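Local coordinates for protein cytochrome c XoxG (Methylobacterium extorquens, PDB 6ONQ) that binds a covalently attached heme c and probably carries electrons in lanthanide-dependent methanol oxidation, at residues L33-D38 against F71-D76. Residues are numbered along the deposited sequence; the frame is centred on the assembly and turned at random.
Sequences LANKLD and FHITND
Lys36 and Ile73 join 33-38 and 71-76 where both backbones are extended, around residues 35-37 and 72-74; the end-to-end directions of the segments lie 51° apart. The amide N of Lys36 donates to the carbonyl O of Ile73 at 3.1 Å, and Asn35 CA lies 3.4 Å from the same Ile73 O in a CA-H...O contact. Ile73 also uses its own amide: Ile73 N donates to the side chain of Asn35, at OD1, over 2.9 Å, approaching from above the amide plane, 41° out of it. With CG anti to its own carbonyl carbon, Asn35 has the other branch of its amide, ND2, at the edge of the Phe71 ring, 3.4 Å from CE1, with amide and ring planes only 19° apart. An alanine in place of Asn35 would probably leave the Ile73 amide without this acceptor and open a gap beside the Phe71 ring edge. Ala34 O takes two donors, a weak bond from His72 NE2 at 3.0 Å and a longer one from Lys36 NZ, at the end of a chain that is bent at chi2. The side chains of Leu37 and Ile73 cross at about a right angle, with Leu37 CD2 packed 3.4 Å from Ile73 CB. The contact thus fastens the N-terminal loop to strand 69-74 of the antiparallel sheet, away from the heme. Asn35 and Leu37 also touch Leu49 of helix 46-51; on the strand side, Ile73 meets Val80 of the neighbouring strand 79-80, while Phe71 packs on Val161 and Ala165 of helix 156-167.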
ATOM      1  N   LEU A  33      -1.348  11.349  14.442  1.00 77.33           N
ATOM      2  CA  LEU A  33      -0.738  10.212  13.762  1.00 45.65           C
ATOM      3  C   LEU A  33      -1.545   8.930  13.934  1.00 54.62           C
ATOM      4  O   LEU A  33      -1.383   7.997  13.138  1.00 69.12           O
ATOM      5  CB  LEU A  33       0.682   9.984  14.279  1.00 38.09           C
ATOM      6  CG  LEU A  33       1.727  11.081  14.063  1.00 52.18           C
ATOM      7  CD1 LEU A  33       2.980  10.789  14.883  1.00 48.81           C
ATOM      8  CD2 LEU A  33       2.074  11.223  12.587  1.00 59.68           C
ATOM      9  N   ALA A  34      -2.394   8.856  14.953  1.00 45.98           N
ATOM     10  CA  ALA A  34      -3.139   7.639  15.231  1.00 41.03           C
ATOM     11  C   ALA A  34      -4.208   7.394  14.173  1.00 41.01           C
ATOM     12  O   ALA A  34      -4.713   8.321  13.537  1.00 50.60           O
ATOM     13  CB  ALA A  34      -3.788   7.718  16.609  1.00 46.99           C
ATOM     14  N   ASN A  35      -4.541   6.123  13.983  1.00 47.69           N
ATOM     15  CA  ASN A  35      -5.625   5.714  13.108  1.00 33.47           C
ATOM     16  C   ASN A  35      -6.953   5.745  13.860  1.00 42.39           C
ATOM     17  O   ASN A  35      -7.005   5.793  15.090  1.00 41.14           O
ATOM     18  CB  ASN A  35      -5.377   4.305  12.562  1.00 35.47           C
ATOM     19  CG  ASN A  35      -4.258   4.252  11.540  1.00 35.46           C
ATOM     20  OD1 ASN A  35      -4.135   5.131  10.685  1.00 29.95           O
ATOM     21  ND2 ASN A  35      -3.441   3.205  11.616  1.00 28.02           N
ATOM     22  N   LYS A  36      -8.041   5.710  13.089  1.00 48.68           N
ATOM     23  CA  LYS A  36      -9.389   5.537  13.627  1.00 47.61           C
ATOM     24  C   LYS A  36     -10.142   4.724  12.581  1.00 45.60           C
ATOM     25  O   LYS A  36     -10.624   5.287  11.595  1.00 59.80           O
ATOM     26  CB  LYS A  36     -10.076   6.872  13.896  1.00 53.45           C
ATOM     27  CG  LYS A  36      -9.519   7.681  15.062  1.00 47.48           C
ATOM     28  CD  LYS A  36      -8.537   8.744  14.579  1.00 56.02           C
ATOM     29  CE  LYS A  36      -7.721   9.320  15.738  1.00 66.63           C
ATOM     30  NZ  LYS A  36      -6.655  10.268  15.282  1.00 60.82           N
ATOM     31  N   LEU A  37     -10.224   3.413  12.784  1.00 41.88           N
ATOM     32  CA  LEU A  37     -10.751   2.530  11.758  1.00 43.93           C
ATOM     33  C   LEU A  37     -12.194   2.137  12.050  1.00 60.97           C
ATOM     34  O   LEU A  37     -12.794   2.523  13.057  1.00 54.78           O
ATOM     35  CB  LEU A  37      -9.893   1.272  11.620  1.00 46.56           C
ATOM     36  CG  LEU A  37      -8.377   1.348  11.740  1.00 34.27           C
ATOM     37  CD1 LEU A  37      -7.830  -0.054  11.923  1.00 53.69           C
ATOM     38  CD2 LEU A  37      -7.771   1.993  10.519  1.00 29.58           C
ATOM     39  N   ASP A  38     -12.744   1.345  11.134  1.00 61.34           N
ATOM     40  CA  ASP A  38     -14.054   0.736  11.258  1.00 63.72           C
ATOM     41  C   ASP A  38     -14.160  -0.033  12.576  1.00 77.78           C
ATOM     42  O   ASP A  38     -13.390  -0.981  12.794  1.00 69.88           O
ATOM     43  CB  ASP A  38     -14.274  -0.205  10.074  1.00 69.48           C
ATOM     44  CG  ASP A  38     -15.734  -0.364   9.703  1.00 81.57           C
ATOM     45  OD1 ASP A  38     -16.602  -0.068  10.552  1.00 86.79           O
ATOM     46  OD2 ASP A  38     -16.009  -0.794   8.559  1.00 56.00           O
ATOM     47  N   PHE A  71       0.304   3.754   6.224  1.00 19.69           N
ATOM     48  CA  PHE A  71      -0.968   4.379   5.916  1.00 23.56           C
ATOM     49  C   PHE A  71      -1.445   5.257   7.069  1.00 29.01           C
ATOM     50  O   PHE A  71      -0.765   5.435   8.082  1.00 34.44           O
ATOM     51  CB  PHE A  71      -1.999   3.308   5.599  1.00 27.92           C
ATOM     52  CG  PHE A  71      -2.070   2.231   6.629  1.00 28.75           C
ATOM     53  CD1 PHE A  71      -2.767   2.423   7.803  1.00 23.43           C
ATOM     54  CD2 PHE A  71      -1.428   1.025   6.428  1.00 25.67           C
ATOM     55  CE1 PHE A  71      -2.834   1.427   8.748  1.00 23.78           C
ATOM     56  CE2 PHE A  71      -1.495   0.026   7.373  1.00 21.97           C
ATOM     57  CZ  PHE A  71      -2.196   0.228   8.533  1.00 13.49           C
ATOM     58  N   HIS A  72      -2.650   5.811   6.901  1.00 32.98           N
ATOM     59  CA  HIS A  72      -3.271   6.642   7.932  1.00 27.82           C
ATOM     60  C   HIS A  72      -4.755   6.751   7.589  1.00 28.71           C
ATOM     61  O   HIS A  72      -5.135   7.567   6.747  1.00 42.42           O
ATOM     62  CB  HIS A  72      -2.621   8.011   8.019  1.00 22.49           C
ATOM     63  CG  HIS A  72      -3.185   8.868   9.106  1.00 39.02           C
ATOM     64  ND1 HIS A  72      -3.415  10.218   8.949  1.00 52.35           N
ATOM     65  CD2 HIS A  72      -3.574   8.566  10.367  1.00 37.81           C
ATOM     66  CE1 HIS A  72      -3.916  10.712  10.066  1.00 41.29           C
ATOM     67  NE2 HIS A  72      -4.023   9.730  10.941  1.00 48.21           N
ATOM     68  N   ILE A  73      -5.569   5.921   8.243  1.00 27.07           N
ATOM     69  CA  ILE A  73      -7.019   5.908   8.085  1.00 34.65           C
ATOM     70  C   ILE A  73      -7.640   6.756   9.183  1.00 40.95           C
ATOM     71  O   ILE A  73      -7.146   6.786  10.317  1.00 32.32           O
ATOM     72  CB  ILE A  73      -7.569   4.471   8.128  1.00 34.45           C
ATOM     73  CG1 ILE A  73      -6.625   3.512   7.410  1.00 33.33           C
ATOM     74  CG2 ILE A  73      -8.942   4.399   7.515  1.00 41.58           C
ATOM     75  CD1 ILE A  73      -6.429   3.821   5.971  1.00 20.34           C
ATOM     76  N   THR A  74      -8.730   7.445   8.852  1.00 52.84           N
ATOM     77  CA  THR A  74      -9.350   8.390   9.767  1.00 49.30           C
ATOM     78  C   THR A  74     -10.866   8.352   9.594  1.00 58.93           C
ATOM     79  O   THR A  74     -11.395   7.713   8.678  1.00 50.71           O
ATOM     80  CB  THR A  74      -8.786   9.800   9.550  1.00 57.81           C
ATOM     81  OG1 THR A  74      -8.541  10.006   8.150  1.00 57.81           O
ATOM     82  CG2 THR A  74      -7.475   9.973  10.327  1.00 44.29           C
ATOM     83  N   ASN A  75     -11.554   9.029  10.514  1.00 60.91           N
ATOM     84  CA  ASN A  75     -13.019   9.104  10.579  1.00 67.17           C
ATOM     85  C   ASN A  75     -13.675   7.742  10.365  1.00 58.40           C
ATOM     86  O   ASN A  75     -14.452   7.525   9.435  1.00 64.80           O
ATOM     87  CB  ASN A  75     -13.568  10.130   9.593  1.00 65.13           C
ATOM     88  CG  ASN A  75     -12.835  11.448   9.670  1.00 90.18           C
ATOM     89  OD1 ASN A  75     -12.178  11.748  10.672  1.00107.79           O
ATOM     90  ND2 ASN A  75     -12.947  12.250   8.617  1.00 76.21           N
ATOM     91  N   ASP A  76     -13.346   6.825  11.271  1.00 54.30           N
ATOM     92  CA  ASP A  76     -14.018   5.533  11.390  1.00 64.04           C
ATOM     93  C   ASP A  76     -13.981   4.749  10.079  1.00 66.51           C
ATOM     94  O   ASP A  76     -15.000   4.268   9.578  1.00 62.08           O
ATOM     95  CB  ASP A  76     -15.449   5.715  11.894  1.00 82.44           C
ATOM     96  CG  ASP A  76     -15.527   5.754  13.415  1.00102.18           C
ATOM     97  OD1 ASP A  76     -15.366   6.850  13.994  1.00107.20           O
ATOM     98  OD2 ASP A  76     -15.736   4.688  14.035  1.00 88.77           O
TER